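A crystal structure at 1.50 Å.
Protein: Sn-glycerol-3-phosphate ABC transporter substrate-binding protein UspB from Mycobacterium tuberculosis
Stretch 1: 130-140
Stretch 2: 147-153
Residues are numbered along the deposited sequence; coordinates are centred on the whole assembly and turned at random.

Stretch 1, residues 130-140: DYVDSLLADYE
Stretch 2 147-153: AVPYARS

Stretch 1 starts at Asp130 (phi/psi -90/-2), in 3-10 conformation, and runs through an extended link into a helix that begins at Asp133. Tyr131 (-80/140) and Val132 (-48/129) form the link, and Val132 is the N-cap. Asp133 to Ala137 are helical, with phi between -80 and -55 and psi between -51 and -23. The backbone hydrogen bonds from Leu136 N to Val132 O (3.2 Å), Ala137 N to Asp133 O (3.0 Å) and Asp138 N to Ser134 O (2.9 Å) hold the helix. A type I turn from Ala137 to Glu140 overlaps the helical residues, closed by Glu140 N to Ala137 O at 3.1 Å. Its central residues are Asp138 (-55/-26) and Tyr139 (-108/15), and Glu140 leaves extended at -94/134.

Stretch 2 is mostly extended, apart from Tyr150 (-136/-61). Ala147 (-160/172), Val148 (-122/134) and Pro149 (-62/142) lead to Tyr150. The chain turns a corner at Ala151 (-119/88) and continues as strand through Arg152 (-115/148) and Ser153 (-140/170). The register fixes the direction: Leu135 CA lies 5.9 Å from Pro149 CA, and Tyr139 CA lies 5.6 Å from Ala147 CA. As stretch 1 advances from Leu135 to Tyr139, its neighbours step back from Pro149 to Ala147. The contact buries 511 Å², both sides summed.

Pro149 is the apolar centre. Its ring is C-gamma endo. The CA-to-CB bond of Leu135 (chi1 m, chi2 t) points toward stretch 2, and its CB meets Pro149 CB at 3.8 Å. Leu136 (chi1 t, chi2 p) starts sideways, but its end comes nearer, with CD1 4.1 Å from Pro149 CD. The CA-to-CB bond of Tyr131 (chi1 m, chi2 80°) also points toward stretch 2. Tyr131 CD2 is 3.8 Å from Pro149 CG, and Tyr131 CE2 is 3.5 Å from Val148 CG1. Val148 has chi1 t; although its CA-to-CB bond points away, CG1 still reaches the Tyr131 ring.

Tyr139 (chi1 m, chi2 -72°) spans much of the contact. Ala147 CB sits over one face of its ring in a CH-pi contact, 3.8 Å from the centroid and 23° off the normal. Such a methyl group suits the electron-rich face of an aromatic ring. Tyr139 CE2 lies 3.4 Å from Pro149 N and 3.8 Å from Pro149 CD. Ala147 N and Ala147 O are buried by the contact without a polar partner.

The charged pairing lies beyond the corner. The CA-to-CB bond of Arg152 points toward stretch 1, with chi1, chi2 and chi3 all m and chi4 -85°. This folds its guanidinium to Asp138 (chi1 m, chi2 -32°) in a salt bridge. Both hydrogen bonds end on one oxygen: Arg152 NH2 to Asp138 OD2 at 2.8 Å and Arg152 NH1 to Asp138 OD2 at 2.9 Å. The oxygen lies near the guanidinium plane, where the N-H groups point. Leu135 CD2 covers one guanidinium face, 3.7 Å from Arg152 NH1. Tyr139 OH is 3.0 Å from Arg152 NH1, but the angle is too poor for a hydrogen bond.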

# COMPACT_ATOMS: atom_id res chain seq x y z
N ASP A 130 -12.50 -11.34 -10.44
CA ASP A 130 -12.43 -10.00 -11.04
C ASP A 130 -11.77 -8.97 -10.13
O ASP A 130 -11.63 -7.80 -10.51
CB ASP A 130 -13.82 -9.51 -11.47
CG ASP A 130 -13.75 -8.24 -12.33
OD1 ASP A 130 -12.95 -8.20 -13.30
OD2 ASP A 130 -14.49 -7.28 -12.03
N TYR A 131 -11.37 -9.36 -8.92
CA TYR A 131 -10.53 -8.47 -8.12
C TYR A 131 -9.09 -8.59 -8.61
O TYR A 131 -8.64 -9.70 -8.93
CB TYR A 131 -10.62 -8.78 -6.62
CG TYR A 131 -11.92 -8.30 -6.02
CD1 TYR A 131 -13.09 -9.04 -6.16
CD2 TYR A 131 -11.99 -7.09 -5.35
CE1 TYR A 131 -14.28 -8.60 -5.62
CE2 TYR A 131 -13.17 -6.63 -4.81
CZ TYR A 131 -14.31 -7.40 -4.95
OH TYR A 131 -15.50 -6.95 -4.42
N VAL A 132 -8.39 -7.46 -8.68
CA VAL A 132 -6.97 -7.44 -9.01
C VAL A 132 -6.28 -8.50 -8.13
O VAL A 132 -6.50 -8.54 -6.92
CB VAL A 132 -6.36 -6.04 -8.77
CG1 VAL A 132 -4.84 -6.06 -8.92
CG2 VAL A 132 -6.99 -5.03 -9.73
N ASP A 133 -5.50 -9.37 -8.75
CA ASP A 133 -5.01 -10.57 -8.07
C ASP A 133 -4.28 -10.25 -6.77
O ASP A 133 -4.60 -10.82 -5.72
CB ASP A 133 -4.10 -11.40 -8.97
CG ASP A 133 -4.85 -12.13 -10.07
OD1 ASP A 133 -6.10 -12.19 -10.01
OD2 ASP A 133 -4.19 -12.66 -11.00
N SER A 134 -3.31 -9.34 -6.84
CA SER A 134 -2.50 -9.04 -5.66
C SER A 134 -3.34 -8.38 -4.58
O SER A 134 -3.12 -8.62 -3.40
CB SER A 134 -1.29 -8.16 -6.01
OG SER A 134 -1.72 -6.88 -6.44
N LEU A 135 -4.30 -7.55 -4.99
CA LEU A 135 -5.06 -6.76 -4.02
C LEU A 135 -5.97 -7.65 -3.17
O LEU A 135 -6.19 -7.36 -1.99
CB LEU A 135 -5.87 -5.65 -4.70
CG LEU A 135 -5.04 -4.58 -5.42
CD1 LEU A 135 -5.95 -3.50 -6.00
CD2 LEU A 135 -3.99 -3.97 -4.50
N LEU A 136 -6.50 -8.72 -3.75
CA LEU A 136 -7.27 -9.67 -2.96
C LEU A 136 -6.36 -10.63 -2.19
O LEU A 136 -6.64 -10.97 -1.03
CB LEU A 136 -8.24 -10.45 -3.86
CG LEU A 136 -9.16 -11.42 -3.11
CD1 LEU A 136 -10.00 -10.69 -2.09
CD2 LEU A 136 -10.03 -12.17 -4.09
N ALA A 137 -5.25 -11.04 -2.81
CA ALA A 137 -4.28 -11.93 -2.17
C ALA A 137 -3.63 -11.29 -0.94
O ALA A 137 -3.14 -11.99 -0.06
CB ALA A 137 -3.21 -12.35 -3.16
N ASP A 138 -3.63 -9.96 -0.89
CA ASP A 138 -3.10 -9.22 0.26
C ASP A 138 -3.75 -9.64 1.57
O ASP A 138 -3.14 -9.49 2.64
CB ASP A 138 -3.33 -7.72 0.09
CG ASP A 138 -2.41 -7.07 -0.93
OD1 ASP A 138 -1.25 -7.52 -1.09
OD2 ASP A 138 -2.85 -6.09 -1.55
N TYR A 139 -4.99 -10.14 1.51
CA TYR A 139 -5.74 -10.48 2.72
C TYR A 139 -5.88 -11.97 2.94
O TYR A 139 -6.72 -12.41 3.74
CB TYR A 139 -7.12 -9.81 2.72
CG TYR A 139 -7.02 -8.34 2.43
CD1 TYR A 139 -6.52 -7.45 3.38
CD2 TYR A 139 -7.41 -7.83 1.20
CE1 TYR A 139 -6.41 -6.09 3.10
CE2 TYR A 139 -7.31 -6.48 0.92
CZ TYR A 139 -6.81 -5.62 1.87
OH TYR A 139 -6.72 -4.27 1.57
N GLU A 140 -5.08 -12.75 2.22
CA GLU A 140 -5.13 -14.19 2.32
C GLU A 140 -4.12 -14.69 3.33
O GLU A 140 -2.97 -14.24 3.37
CB GLU A 140 -4.88 -14.84 0.95
CG GLU A 140 -5.01 -16.35 0.94
CD GLU A 140 -3.66 -17.05 0.94
OE1 GLU A 140 -3.56 -18.19 1.46
OE2 GLU A 140 -2.68 -16.48 0.40
N ALA A 147 -10.36 -9.83 4.35
CA ALA A 147 -10.84 -8.51 3.96
C ALA A 147 -10.94 -8.43 2.45
O ALA A 147 -10.50 -9.33 1.74
CB ALA A 147 -9.92 -7.41 4.50
N VAL A 148 -11.52 -7.33 1.97
CA VAL A 148 -11.66 -7.04 0.54
C VAL A 148 -10.97 -5.69 0.30
O VAL A 148 -11.17 -4.75 1.06
CB VAL A 148 -13.16 -6.98 0.16
CG1 VAL A 148 -13.35 -6.51 -1.28
CG2 VAL A 148 -13.84 -8.32 0.38
N PRO A 149 -10.15 -5.59 -0.76
CA PRO A 149 -9.44 -4.32 -1.00
C PRO A 149 -10.40 -3.16 -1.26
O PRO A 149 -11.42 -3.34 -1.92
CB PRO A 149 -8.62 -4.61 -2.27
CG PRO A 149 -9.38 -5.71 -2.96
CD PRO A 149 -9.89 -6.57 -1.83
N TYR A 150 -10.06 -1.98 -0.74
CA TYR A 150 -10.96 -0.83 -0.80
C TYR A 150 -10.23 0.45 -1.21
O TYR A 150 -10.54 1.05 -2.24
CB TYR A 150 -11.62 -0.65 0.57
CG TYR A 150 -12.55 0.54 0.73
CD1 TYR A 150 -13.79 0.58 0.10
CD2 TYR A 150 -12.20 1.60 1.56
CE1 TYR A 150 -14.65 1.65 0.28
CE2 TYR A 150 -13.05 2.68 1.75
CZ TYR A 150 -14.27 2.70 1.11
OH TYR A 150 -15.13 3.77 1.31
N ALA A 151 -9.25 0.87 -0.40
CA ALA A 151 -8.48 2.09 -0.66
C ALA A 151 -7.02 1.69 -0.83
O ALA A 151 -6.26 1.66 0.14
CB ALA A 151 -8.64 3.07 0.49
N ARG A 152 -6.65 1.36 -2.06
CA ARG A 152 -5.36 0.73 -2.33
C ARG A 152 -4.44 1.62 -3.16
O ARG A 152 -4.90 2.39 -4.00
CB ARG A 152 -5.56 -0.63 -3.02
CG ARG A 152 -6.58 -1.56 -2.31
CD ARG A 152 -6.27 -1.79 -0.81
NE ARG A 152 -4.85 -2.09 -0.67
CZ ARG A 152 -4.30 -3.29 -0.80
NH1 ARG A 152 -5.06 -4.38 -0.94
NH2 ARG A 152 -2.99 -3.40 -0.74
N SER A 153 -3.14 1.49 -2.91
CA SER A 153 -2.12 2.29 -3.56
C SER A 153 -0.93 1.39 -3.88
O SER A 153 -0.87 0.24 -3.42
CB SER A 153 -1.65 3.36 -2.60
OG SER A 153 -1.14 2.74 -1.43